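Local coordinates for serine protease inhibitor (Schistosoma haematobium, PDB 3STO), which probably inhibits serine-type endopeptidases as a member of the serpin family, at residues 240-245 / 257-262; 290-295 / 374-379; 382-387 / 394-399. One frame throughout, in Å; residues are numbered along the deposited sequence.

Contact 1: 240-245 / 257-262; sequences GFEIVS and IVLPLE
Gly240 O is gripped from several directions: Leu261 N donates to it at 2.9 Å, standing 39° above the carbonyl plane, Asn267 ND2 is a second donor, and Pro260 CA, 3.5 Å from this oxygen, adds a C-H...O contact. Gly240 has a positive phi and forms, with Phe241, a G1 beta bulge opposite Phe236. Beyond it the two strands run antiparallel. Glu242 and Leu259 exchange backbone bonds, Leu259 N to Glu242 O at 2.9 Å being nearly straight, whereas of the two between Val244 and Ile257 the one from Val244 N is weak. On one face Val258 spreads its methyls: CG1 lies over the Phe241 ring, offset toward the rim and 4.1 Å from the centroid, a CH-pi contact, while CG2 reaches Ile243 CG1 at 4.1 Å. The other face carries Glu242, whose CD touches Leu261 CD2 at 3.8 Å and whose OE1 is hydrogen-bonded to Tyr233 OH. On that face too, Val244 CG2 meets Ile257 CD1 at 3.7 Å. The hairpin lies between strands 218-236 and 381-387, with helix 269-273 packed on Phe241 and Val258 and strand 373-376 applying Phe375 to the opposite face.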
loop_
_atom_site.group_PDB
_atom_site.type_symbol
_atom_site.label_atom_id
_atom_site.label_comp_id
_atom_site.label_asym_id
_atom_site.label_seq_id
_atom_site.Cartn_x
_atom_site.Cartn_y
_atom_site.Cartn_z
ATOM N N GLY A 240 1.446 24.887 4.638
ATOM C CA GLY A 240 1.922 24.613 5.979
ATOM C C GLY A 240 2.805 23.398 6.191
ATOM O O GLY A 240 2.840 22.858 7.308
ATOM N N PHE A 241 3.550 22.979 5.158
ATOM C CA PHE A 241 4.521 21.876 5.336
ATOM C C PHE A 241 5.824 21.998 4.514
ATOM O O PHE A 241 5.984 22.879 3.669
ATOM C CB PHE A 241 3.828 20.533 5.079
ATOM C CG PHE A 241 3.201 20.422 3.700
ATOM C CD1 PHE A 241 3.998 20.325 2.548
ATOM C CD2 PHE A 241 1.837 20.381 3.549
ATOM C CE1 PHE A 241 3.439 20.206 1.283
ATOM C CE2 PHE A 241 1.263 20.267 2.286
ATOM C CZ PHE A 241 2.066 20.194 1.144
ATOM N N GLU A 242 6.754 21.103 4.779
ATOM C CA GLU A 242 7.983 21.023 4.008
ATOM C C GLU A 242 8.213 19.558 3.703
ATOM O O GLU A 242 7.709 18.699 4.416
ATOM C CB GLU A 242 9.195 21.663 4.755
ATOM C CG GLU A 242 9.454 21.155 6.198
ATOM C CD GLU A 242 10.529 21.983 6.999
ATOM O OE1 GLU A 242 11.256 22.826 6.412
ATOM O OE2 GLU A 242 10.667 21.783 8.234
ATOM N N ILE A 243 8.996 19.277 2.663
ATOM C CA ILE A 243 9.151 17.927 2.182
ATOM C C ILE A 243 10.602 17.627 1.833
ATOM O O ILE A 243 11.280 18.481 1.272
ATOM C CB ILE A 243 8.253 17.732 0.898
ATOM C CG1 ILE A 243 6.774 17.925 1.234
ATOM C CG2 ILE A 243 8.494 16.369 0.217
ATOM C CD1 ILE A 243 5.849 17.715 0.064
ATOM N N VAL A 244 11.065 16.418 2.157
ATOM C CA VAL A 244 12.314 15.898 1.645
ATOM C C VAL A 244 12.031 14.606 0.946
ATOM O O VAL A 244 11.067 13.923 1.266
ATOM C CB VAL A 244 13.452 15.615 2.728
ATOM C CG1 VAL A 244 14.022 16.907 3.265
ATOM C CG2 VAL A 244 12.960 14.698 3.846
ATOM N N SER A 245 12.893 14.276 -0.011
ATOM C CA SER A 245 12.831 13.007 -0.728
ATOM C C SER A 245 14.154 12.300 -0.533
ATOM O O SER A 245 15.198 12.841 -0.859
ATOM C CB SER A 245 12.598 13.260 -2.195
ATOM O OG SER A 245 12.129 12.088 -2.783
ATOM N N ILE A 257 9.012 12.394 2.964
ATOM C CA ILE A 257 8.498 12.807 4.268
ATOM C C ILE A 257 7.846 14.154 4.153
ATOM O O ILE A 257 8.381 15.072 3.539
ATOM C CB ILE A 257 9.578 12.825 5.354
ATOM C CG1 ILE A 257 10.400 11.521 5.295
ATOM C CG2 ILE A 257 8.973 13.065 6.767
ATOM C CD1 ILE A 257 11.849 11.723 5.734
ATOM N N VAL A 258 6.639 14.247 4.691
ATOM C CA VAL A 258 5.907 15.494 4.672
ATOM C C VAL A 258 5.765 15.983 6.108
ATOM O O VAL A 258 5.046 15.380 6.905
ATOM C CB VAL A 258 4.504 15.352 4.056
ATOM C CG1 VAL A 258 3.835 16.718 3.974
ATOM C CG2 VAL A 258 4.587 14.731 2.672
ATOM N N LEU A 259 6.463 17.071 6.425
ATOM C CA LEU A 259 6.580 17.533 7.805
ATOM C C LEU A 259 5.874 18.873 7.958
ATOM O O LEU A 259 6.262 19.872 7.348
ATOM C CB LEU A 259 8.060 17.630 8.238
ATOM C CG LEU A 259 8.304 17.881 9.732
ATOM C CD1 LEU A 259 7.828 16.688 10.608
ATOM C CD2 LEU A 259 9.768 18.188 10.016
ATOM N N PRO A 260 4.814 18.893 8.771
ATOM C CA PRO A 260 4.124 20.158 9.071
ATOM C C PRO A 260 5.092 21.181 9.664
ATOM O O PRO A 260 5.997 20.830 10.434
ATOM C CB PRO A 260 3.100 19.746 10.116
ATOM C CG PRO A 260 2.877 18.281 9.863
ATOM C CD PRO A 260 4.235 17.756 9.512
ATOM N N LEU A 261 4.897 22.440 9.299
ATOM C CA LEU A 261 5.763 23.510 9.798
ATOM C C LEU A 261 5.692 23.748 11.316
ATOM O O LEU A 261 6.623 24.258 11.913
ATOM C CB LEU A 261 5.559 24.789 8.990
ATOM C CG LEU A 261 6.104 24.539 7.577
ATOM C CD1 LEU A 261 5.829 25.685 6.619
ATOM C CD2 LEU A 261 7.585 24.267 7.661
ATOM N N GLU A 262 4.617 23.350 11.966
ATOM C CA GLU A 262 4.635 23.441 13.413
ATOM C C GLU A 262 4.238 22.096 13.989
ATOM O O GLU A 262 3.960 21.165 13.249
ATOM C CB GLU A 262 3.716 24.551 13.915
ATOM C CG GLU A 262 2.351 24.042 14.315
ATOM C CD GLU A 262 1.423 23.919 13.146
ATOM O OE1 GLU A 262 0.781 24.947 12.824
ATOM O OE2 GLU A 262 1.339 22.814 12.554
#

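Contact 2: 290-295 / 374-379; sequences TVSLRL and DFHVTH
Arg294 runs its side chain over one face of the ring of His376, its neighbour on a parallel strand. CB starts beyond the rim, and contact begins with CG, which is set beside the backbone N and anti to the carbonyl carbon (chi1 -50°) and comes 3.4 Å from His376 CD2. CD then stands over the face, 4.0 Å from the ring centroid, as a CH-pi contact. The chain stays extended to NE, which passes above the CE1-NE2 side of the ring. At the end CZ lies 3.3 Å from His376 CE1, and the guanidinium is stacked flat on the imidazole with the planes 18° apart. NH1 passes above ND1 without bonding to it; its partner is Glu210, in a salt bridge. Asp374 CB touches the opposite face of His376 toward the rim, and Ser292 OG meets NE2 in the ring plane at 3.0 Å, a hydrogen bond that, with the stack, helps set the ring's rotation.

Below this polar face the backbones join through Phe375 N to Ser292 O (2.7 Å), Arg294 N to Phe375 O and Val377 N to Arg294 O, the last at the inverse gamma turn centred on Val377. On the reverse face Val291 CG1 packs on Phe375 CB at 3.6 Å. A short parallel strand following the reactive-centre-loop region and joining a long strand's edge is characteristic of serpin sheet C.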
loop_
_atom_site.group_PDB
_atom_site.type_symbol
_atom_site.label_atom_id
_atom_site.label_comp_id
_atom_site.label_asym_id
_atom_site.label_seq_id
_atom_site.Cartn_x
_atom_site.Cartn_y
_atom_site.Cartn_z
ATOM N N THR A 290 21.336 20.889 1.027
ATOM C CA THR A 290 22.022 20.212 2.108
ATOM C C THR A 290 21.097 20.253 3.307
ATOM O O THR A 290 20.573 21.309 3.691
ATOM C CB THR A 290 23.449 20.809 2.391
ATOM O OG1 THR A 290 23.363 22.211 2.665
ATOM C CG2 THR A 290 24.326 20.624 1.175
ATOM N N VAL A 291 20.871 19.083 3.874
ATOM C CA VAL A 291 19.885 18.940 4.924
ATOM C C VAL A 291 20.453 18.231 6.126
ATOM O O VAL A 291 21.127 17.182 6.012
ATOM C CB VAL A 291 18.670 18.139 4.415
ATOM C CG1 VAL A 291 17.628 18.028 5.479
ATOM C CG2 VAL A 291 18.102 18.811 3.214
ATOM N N SER A 292 20.185 18.822 7.282
ATOM C CA SER A 292 20.345 18.120 8.549
ATOM C C SER A 292 19.028 17.364 8.794
ATOM O O SER A 292 17.992 17.967 9.058
ATOM C CB SER A 292 20.603 19.112 9.674
ATOM O OG SER A 292 20.472 18.483 10.930
ATOM N N LEU A 293 19.074 16.049 8.657
ATOM C CA LEU A 293 17.881 15.230 8.732
ATOM C C LEU A 293 17.866 14.421 10.014
ATOM O O LEU A 293 18.806 13.686 10.297
ATOM C CB LEU A 293 17.821 14.279 7.527
ATOM C CG LEU A 293 16.800 13.129 7.515
ATOM C CD1 LEU A 293 15.393 13.664 7.599
ATOM C CD2 LEU A 293 16.956 12.239 6.256
ATOM N N ARG A 294 16.798 14.536 10.788
ATOM C CA ARG A 294 16.602 13.585 11.882
ATOM C C ARG A 294 15.311 12.861 11.687
ATOM O O ARG A 294 14.281 13.465 11.403
ATOM C CB ARG A 294 16.581 14.276 13.234
ATOM C CG ARG A 294 17.742 15.204 13.463
ATOM C CD ARG A 294 17.879 15.463 14.929
ATOM N NE ARG A 294 18.807 16.537 15.179
ATOM C CZ ARG A 294 18.545 17.541 15.993
ATOM N NH1 ARG A 294 17.378 17.582 16.622
ATOM N NH2 ARG A 294 19.445 18.486 16.184
ATOM N N LEU A 295 15.363 11.564 11.898
ATOM C CA LEU A 295 14.279 10.705 11.509
ATOM C C LEU A 295 14.241 9.545 12.492
ATOM O O LEU A 295 15.227 8.838 12.662
ATOM C CB LEU A 295 14.494 10.207 10.051
ATOM C CG LEU A 295 13.448 9.292 9.402
ATOM C CD1 LEU A 295 12.104 10.033 9.260
ATOM C CD2 LEU A 295 13.889 8.710 8.029
ATOM N N ASP A 374 17.237 22.581 8.323
ATOM C CA ASP A 374 17.000 21.518 9.307
ATOM C C ASP A 374 15.732 20.791 8.940
ATOM O O ASP A 374 14.744 21.413 8.572
ATOM C CB ASP A 374 16.863 22.058 10.717
ATOM C CG ASP A 374 18.182 22.459 11.294
ATOM O OD1 ASP A 374 19.207 22.107 10.677
ATOM O OD2 ASP A 374 18.200 23.124 12.354
ATOM N N PHE A 375 15.759 19.471 8.999
ATOM C CA PHE A 375 14.534 18.706 8.775
ATOM C C PHE A 375 14.488 17.685 9.881
ATOM O O PHE A 375 15.011 16.572 9.733
ATOM C CB PHE A 375 14.549 18.022 7.399
ATOM C CG PHE A 375 13.197 17.605 6.908
ATOM C CD1 PHE A 375 12.409 18.488 6.220
ATOM C CD2 PHE A 375 12.724 16.306 7.123
ATOM C CE1 PHE A 375 11.163 18.095 5.755
ATOM C CE2 PHE A 375 11.486 15.911 6.672
ATOM C CZ PHE A 375 10.695 16.801 5.996
ATOM N N HIS A 376 13.884 18.072 10.998
ATOM C CA HIS A 376 13.933 17.256 12.205
ATOM C C HIS A 376 12.564 16.675 12.513
ATOM O O HIS A 376 11.641 17.395 12.845
ATOM C CB HIS A 376 14.472 18.083 13.375
ATOM C CG HIS A 376 15.877 18.536 13.176
ATOM N ND1 HIS A 376 16.495 19.436 14.017
ATOM C CD2 HIS A 376 16.793 18.208 12.234
ATOM C CE1 HIS A 376 17.725 19.652 13.594
ATOM N NE2 HIS A 376 17.932 18.914 12.513
ATOM N N VAL A 377 12.435 15.362 12.353
ATOM C CA VAL A 377 11.121 14.726 12.354
ATOM C C VAL A 377 10.789 14.413 13.818
ATOM O O VAL A 377 11.029 13.316 14.293
ATOM C CB VAL A 377 11.077 13.467 11.391
ATOM C CG1 VAL A 377 9.726 12.801 11.391
ATOM C CG2 VAL A 377 11.450 13.848 9.968
ATOM N N THR A 378 10.256 15.407 14.527
ATOM C CA THR A 378 10.081 15.321 15.973
ATOM C C THR A 378 8.609 15.359 16.418
ATOM O O THR A 378 8.314 15.423 17.618
ATOM C CB THR A 378 10.823 16.505 16.685
ATOM O OG1 THR A 378 10.365 17.737 16.131
ATOM C CG2 THR A 378 12.299 16.421 16.479
ATOM N N HIS A 379 7.700 15.340 15.451
ATOM C CA HIS A 379 6.261 15.393 15.689
ATOM C C HIS A 379 5.578 14.652 14.506
ATOM O O HIS A 379 6.259 14.317 13.530
ATOM C CB HIS A 379 5.787 16.864 15.848
ATOM C CG HIS A 379 6.283 17.791 14.781
ATOM N ND1 HIS A 379 5.489 18.232 13.746
ATOM C CD2 HIS A 379 7.499 18.382 14.598
ATOM C CE1 HIS A 379 6.189 19.053 12.976
ATOM N NE2 HIS A 379 7.406 19.168 13.478
#

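Contact 3: 382-387 / 394-399; sequences ICFIYD and IMAAKV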
loop_
_atom_site.group_PDB
_atom_site.type_symbol
_atom_site.label_atom_id
_atom_site.label_comp_id
_atom_site.label_asym_id
_atom_site.label_seq_id
_atom_site.Cartn_x
_atom_site.Cartn_y
_atom_site.Cartn_z
ATOM N N ILE A 382 3.558 12.766 7.649
ATOM C CA ILE A 382 3.050 11.889 6.605
ATOM C C ILE A 382 4.213 11.473 5.706
ATOM O O ILE A 382 5.098 12.267 5.395
ATOM C CB ILE A 382 1.854 12.567 5.858
ATOM C CG1 ILE A 382 0.575 12.320 6.672
ATOM C CG2 ILE A 382 1.695 12.070 4.428
ATOM C CD1 ILE A 382 -0.072 13.545 7.102
ATOM N N CYS A 383 4.247 10.210 5.337
ATOM C CA CYS A 383 5.313 9.756 4.471
ATOM C C CYS A 383 4.821 8.792 3.379
ATOM O O CYS A 383 3.726 8.216 3.477
ATOM C CB CYS A 383 6.460 9.167 5.285
ATOM S SG CYS A 383 5.990 7.727 6.185
ATOM N N PHE A 384 5.632 8.644 2.333
ATOM C CA PHE A 384 5.276 7.823 1.191
ATOM C C PHE A 384 6.480 7.066 0.693
ATOM O O PHE A 384 7.604 7.544 0.811
ATOM C CB PHE A 384 4.829 8.715 0.060
ATOM C CG PHE A 384 3.661 9.610 0.393
ATOM C CD1 PHE A 384 2.338 9.155 0.207
ATOM C CD2 PHE A 384 3.873 10.906 0.805
ATOM C CE1 PHE A 384 1.256 9.964 0.446
ATOM C CE2 PHE A 384 2.791 11.752 1.072
ATOM C CZ PHE A 384 1.477 11.282 0.881
ATOM N N ILE A 385 6.264 5.866 0.162
ATOM C CA ILE A 385 7.236 5.341 -0.777
ATOM C C ILE A 385 6.727 5.796 -2.133
ATOM O O ILE A 385 5.626 5.451 -2.524
ATOM C CB ILE A 385 7.336 3.860 -0.713
ATOM C CG1 ILE A 385 7.839 3.448 0.664
ATOM C CG2 ILE A 385 8.205 3.339 -1.879
ATOM C CD1 ILE A 385 7.739 1.959 0.923
ATOM N N TYR A 386 7.481 6.651 -2.808
ATOM C CA TYR A 386 7.002 7.280 -4.028
ATOM C C TYR A 386 7.680 6.606 -5.217
ATOM O O TYR A 386 8.886 6.351 -5.181
ATOM C CB TYR A 386 7.329 8.784 -3.990
ATOM C CG TYR A 386 6.985 9.572 -5.237
ATOM C CD1 TYR A 386 5.668 9.840 -5.576
ATOM C CD2 TYR A 386 7.986 10.053 -6.078
ATOM C CE1 TYR A 386 5.345 10.566 -6.707
ATOM C CE2 TYR A 386 7.676 10.780 -7.222
ATOM C CZ TYR A 386 6.342 11.028 -7.538
ATOM O OH TYR A 386 6.007 11.759 -8.667
ATOM N N ASP A 387 6.893 6.317 -6.259
ATOM C CA ASP A 387 7.392 5.675 -7.483
ATOM C C ASP A 387 7.632 6.704 -8.592
ATOM O O ASP A 387 6.695 7.354 -9.054
ATOM C CB ASP A 387 6.414 4.607 -7.939
ATOM C CG ASP A 387 6.940 3.785 -9.111
ATOM O OD1 ASP A 387 7.649 4.322 -10.002
ATOM O OD2 ASP A 387 6.617 2.586 -9.142
ATOM N N ILE A 394 3.253 4.331 -3.921
ATOM C CA ILE A 394 2.813 2.968 -3.815
ATOM C C ILE A 394 2.587 2.559 -2.361
ATOM O O ILE A 394 2.039 1.507 -2.086
ATOM C CB ILE A 394 3.770 2.010 -4.532
ATOM C CG1 ILE A 394 5.152 2.081 -3.921
ATOM C CG2 ILE A 394 3.815 2.323 -6.058
ATOM C CD1 ILE A 394 5.982 0.905 -4.331
HETATM N N MSE A 395 2.998 3.412 -1.435
HETATM C CA MSE A 395 2.729 3.213 -0.020
HETATM C C MSE A 395 2.473 4.624 0.544
HETATM O O MSE A 395 3.208 5.569 0.250
HETATM C CB MSE A 395 3.898 2.481 0.631
HETATM C CG MSE A 395 3.772 2.115 2.106
HETATM SE SE MSE A 395 3.920 3.544 3.454
HETATM C CE MSE A 395 5.634 4.478 3.189
ATOM N N ALA A 396 1.381 4.764 1.293
ATOM C CA ALA A 396 0.993 6.005 1.957
ATOM C C ALA A 396 0.822 5.716 3.455
ATOM O O ALA A 396 0.281 4.691 3.851
ATOM C CB ALA A 396 -0.324 6.588 1.344
ATOM N N ALA A 397 1.322 6.613 4.278
ATOM C CA ALA A 397 1.380 6.393 5.705
ATOM C C ALA A 397 1.260 7.701 6.466
ATOM O O ALA A 397 1.773 8.737 6.054
ATOM C CB ALA A 397 2.681 5.673 6.104
ATOM N N LYS A 398 0.580 7.633 7.597
ATOM C CA LYS A 398 0.638 8.703 8.566
ATOM C C LYS A 398 1.248 8.139 9.870
ATOM O O LYS A 398 0.786 7.128 10.424
ATOM C CB LYS A 398 -0.748 9.293 8.804
ATOM C CG LYS A 398 -0.757 10.354 9.900
ATOM C CD LYS A 398 -2.133 10.940 10.103
ATOM C CE LYS A 398 -3.081 9.932 10.718
ATOM N NZ LYS A 398 -4.184 10.632 11.432
ATOM N N VAL A 399 2.288 8.796 10.355
ATOM C CA VAL A 399 2.951 8.361 11.579
ATOM C C VAL A 399 2.752 9.368 12.707
ATOM O O VAL A 399 3.354 10.448 12.731
ATOM C CB VAL A 399 4.446 8.077 11.348
ATOM C CG1 VAL A 399 5.036 7.481 12.583
ATOM C CG2 VAL A 399 4.637 7.130 10.145
#
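Ile385 O accepts two backbone donors from the partner strand: Ile394 N at 3.0 Å and, weakly, Met395 N at 3.5 Å. Ile394 and Met395 thus both face Ile385, a classic beta bulge. The remaining backbone bonds run from Ile385 N to Met395 O and in both directions between Cys383 and Ala397. Bent C-H...O contacts join Phe384 CA to Met395 O, between these pairs, and Ile382 CA to Ala397 O, beyond them.

Apolar packing is split between the faces. On one, the selenomethionine Met395 folds back at chi2 (-73°) and chi3 (-56°), bringing CE to 3.5 Å from Ile385 CG1; the two side chains cross at about a right angle. On the same face Cys383 SG is 3.9 Å from Ala397 CB. On the other, Phe384 CE1 meets Ala396 CB at 3.8 Å, and Ile382 CG1 touches Lys398 CB.

Among the charged ends, Asp387 OD1 forms a salt bridge with Arg252 and also accepts from Gln389 N and Leu390 N of the turn; Lys398 NZ is hydrogen-bonded to Phe34 O. This buried antiparallel hairpin, covered on the Phe384 face by helices 269-273 and 279-283, is characteristic of the two C-terminal strands of serpin sheet B.

How the contacts relate
Contacts 1 and 3 are buried antiparallel hairpins, set edge to edge: strands 253-260 and 381-387 are neighbours, with a probable hydrogen bond from Val258 N to Ile382 O, and Val258 CG2 packs on Phe384 CE2. Helix 269-273 touches both. Contact 3 is the innermost, its centre about 8 Å from that of the chain, and its side-chain packing is mostly apolar. Contact 2, its centre about 25 Å from the chain's, is parallel and partly buried, with a polar outer face and an apolar inner one. Through that inner face it meets contact 1, where Phe375 CE2 packs against Val244 CG2. Contacts 2 and 3 adjoin in sequence, the chain passing from 374-379 to 382-387 after two residues.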